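Local coordinates for protein peptidoglycan glycosyltransferase (Atopobium parvulum, PDB 4OVD) that belongs to the penicillin-binding proteins, pairing a dimerisation domain with a transpeptidase domain, at residues Ala231-Thr236 / Ala262-Leu268. Sequence-based numbering, arbitrary orientation.
Sequences AEEQLT and AAASYPL
Residues 231-236 of helix 225-242 pack through apolar contacts on residues 262-266 of the edge strand 260-266 of the five-stranded antiparallel sheet in the transpeptidase fold, and Leu268, in the loop after the strand, adds its methyls against Glu232 and Thr236. The axes of the two short segments run in the same general direction, inclined by 34° and 8.3 Å apart at their closest. At the start of both segments the contact is methyl to methyl, Ala231 CB lying 4.1 Å from Ala262 CB. Further along, Leu235 has its CG anti to the backbone N (chi1 171°), and its CD2 settles over the strand backbone, 3.6 Å from Ala264 O. The same methyl also meets Tyr266 CB. Glu232 contributes mainly its aliphatic part, with CG against Ala264 CB and CB 3.8 Å from Leu268 CD1; its extended chain then carries the carboxylate past Leu268 CD2 to Gly160 N and Gln228 NE2, both hydrogen-bonded to OE2. Thr236 completes the contact. Its OG1 donates a 2.8 Å hydrogen bond to Glu232 O, which also accepts from Thr236 N on the opposite face of the carbonyl. The same OG1 sits in plane at the edge of the Tyr266 ring and 3.7 Å from Leu268 CD1, while CG2 approaches Tyr266 CE2 obliquely at 3.9 Å. The cis peptide before Pro267 lies in the turn that brings Leu268 back toward the helix. Strand 248-253 pairs with the edge strand and offers Ile250 to Ala231 and Leu235, helix 542-556 adds Phe549 beside Ala231, and Gln162 of helix 161-164 touches Ala264 and Leu268.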
loop_
_atom_site.group_PDB
_atom_site.type_symbol
_atom_site.label_atom_id
_atom_site.label_comp_id
_atom_site.label_asym_id
_atom_site.label_seq_id
_atom_site.Cartn_x
_atom_site.Cartn_y
_atom_site.Cartn_z
ATOM N N ALA A 231 10.803 -3.650 9.556
ATOM C CA ALA A 231 10.359 -2.898 8.390
ATOM C C ALA A 231 11.142 -1.599 8.276
ATOM O O ALA A 231 11.627 -1.232 7.195
ATOM C CB ALA A 231 8.878 -2.599 8.461
ATOM N N GLU A 232 11.316 -0.924 9.410
ATOM C CA GLU A 232 12.023 0.348 9.407
ATOM C C GLU A 232 13.473 0.224 9.087
ATOM O O GLU A 232 14.022 0.996 8.314
ATOM C CB GLU A 232 11.820 1.050 10.749
ATOM C CG GLU A 232 10.347 1.413 10.952
ATOM C CD GLU A 232 10.069 2.209 12.216
ATOM O OE1 GLU A 232 11.052 2.476 12.957
ATOM O OE2 GLU A 232 8.876 2.586 12.442
ATOM N N GLU A 233 14.126 -0.767 9.664
ATOM C CA GLU A 233 15.531 -0.899 9.416
ATOM C C GLU A 233 15.818 -1.390 8.019
ATOM O O GLU A 233 16.756 -0.903 7.360
ATOM C CB GLU A 233 16.194 -1.724 10.525
ATOM C CG GLU A 233 15.807 -3.194 10.635
ATOM C CD GLU A 233 16.192 -3.817 11.993
ATOM O OE1 GLU A 233 16.346 -3.070 12.982
ATOM O OE2 GLU A 233 16.279 -5.054 12.098
ATOM N N GLN A 234 14.995 -2.317 7.524
ATOM C CA GLN A 234 15.155 -2.810 6.159
ATOM C C GLN A 234 14.852 -1.742 5.113
ATOM O O GLN A 234 15.585 -1.589 4.145
ATOM C CB GLN A 234 14.383 -4.112 5.951
ATOM C CG GLN A 234 15.059 -5.220 6.761
ATOM C CD GLN A 234 14.425 -6.570 6.642
ATOM O OE1 GLN A 234 14.141 -7.021 5.551
ATOM N NE2 GLN A 234 14.235 -7.248 7.786
ATOM N N LEU A 235 13.814 -0.948 5.337
ATOM C CA LEU A 235 13.541 0.122 4.395
ATOM C C LEU A 235 14.718 1.119 4.447
ATOM O O LEU A 235 15.237 1.535 3.425
ATOM C CB LEU A 235 12.207 0.788 4.725
ATOM C CG LEU A 235 11.938 2.059 3.926
ATOM C CD1 LEU A 235 11.972 1.793 2.440
ATOM C CD2 LEU A 235 10.632 2.677 4.312
ATOM N N THR A 236 15.188 1.471 5.630
ATOM C CA THR A 236 16.333 2.433 5.702
ATOM C C THR A 236 17.558 1.915 4.951
ATOM O O THR A 236 18.158 2.646 4.127
ATOM C CB THR A 236 16.692 2.775 7.162
ATOM O OG1 THR A 236 15.526 3.276 7.820
ATOM C CG2 THR A 236 17.825 3.789 7.254
ATOM N N ALA A 262 2.701 -4.078 9.692
ATOM C CA ALA A 262 3.804 -3.099 9.714
ATOM C C ALA A 262 3.721 -2.162 8.534
ATOM O O ALA A 262 3.210 -2.520 7.498
ATOM C CB ALA A 262 5.132 -3.800 9.693
ATOM N N ALA A 263 4.204 -0.939 8.700
ATOM C CA ALA A 263 4.193 0.012 7.620
ATOM C C ALA A 263 5.105 1.167 7.917
ATOM O O ALA A 263 5.144 1.690 9.060
ATOM C CB ALA A 263 2.760 0.505 7.379
ATOM N N ALA A 264 5.841 1.599 6.907
ATOM C CA ALA A 264 6.735 2.729 7.095
ATOM C C ALA A 264 7.109 3.415 5.799
ATOM O O ALA A 264 7.023 2.826 4.742
ATOM C CB ALA A 264 7.994 2.267 7.822
ATOM N N SER A 265 7.461 4.688 5.913
ATOM C CA SER A 265 7.942 5.503 4.830
ATOM C C SER A 265 9.243 6.166 5.295
ATOM O O SER A 265 9.407 6.480 6.435
ATOM C CB SER A 265 6.907 6.607 4.489
ATOM O OG SER A 265 5.832 6.016 3.846
ATOM N N TYR A 266 10.134 6.402 4.371
ATOM C CA TYR A 266 11.402 7.013 4.615
ATOM C C TYR A 266 11.291 8.336 3.903
ATOM O O TYR A 266 10.870 8.355 2.736
ATOM C CB TYR A 266 12.559 6.182 4.024
ATOM C CG TYR A 266 13.920 6.751 4.307
ATOM C CD1 TYR A 266 14.407 7.810 3.572
ATOM C CD2 TYR A 266 14.735 6.230 5.309
ATOM C CE1 TYR A 266 15.646 8.366 3.849
ATOM C CE2 TYR A 266 15.980 6.784 5.586
ATOM C CZ TYR A 266 16.415 7.853 4.860
ATOM O OH TYR A 266 17.647 8.399 5.086
ATOM N N PRO A 267 11.733 9.441 4.555
ATOM C CA PRO A 267 12.350 9.516 5.889
ATOM C C PRO A 267 11.452 9.226 7.058
ATOM O O PRO A 267 10.240 9.530 7.033
ATOM C CB PRO A 267 12.875 10.978 5.998
ATOM C CG PRO A 267 12.443 11.686 4.771
ATOM C CD PRO A 267 11.951 10.662 3.761
ATOM N N LEU A 268 12.080 8.707 8.118
ATOM C CA LEU A 268 11.411 8.354 9.335
ATOM C C LEU A 268 11.697 9.456 10.315
ATOM O O LEU A 268 12.690 10.165 10.169
ATOM C CB LEU A 268 11.976 7.067 9.899
ATOM C CG LEU A 268 11.592 5.754 9.229
ATOM C CD1 LEU A 268 12.562 4.622 9.583
ATOM C CD2 LEU A 268 10.177 5.417 9.661
#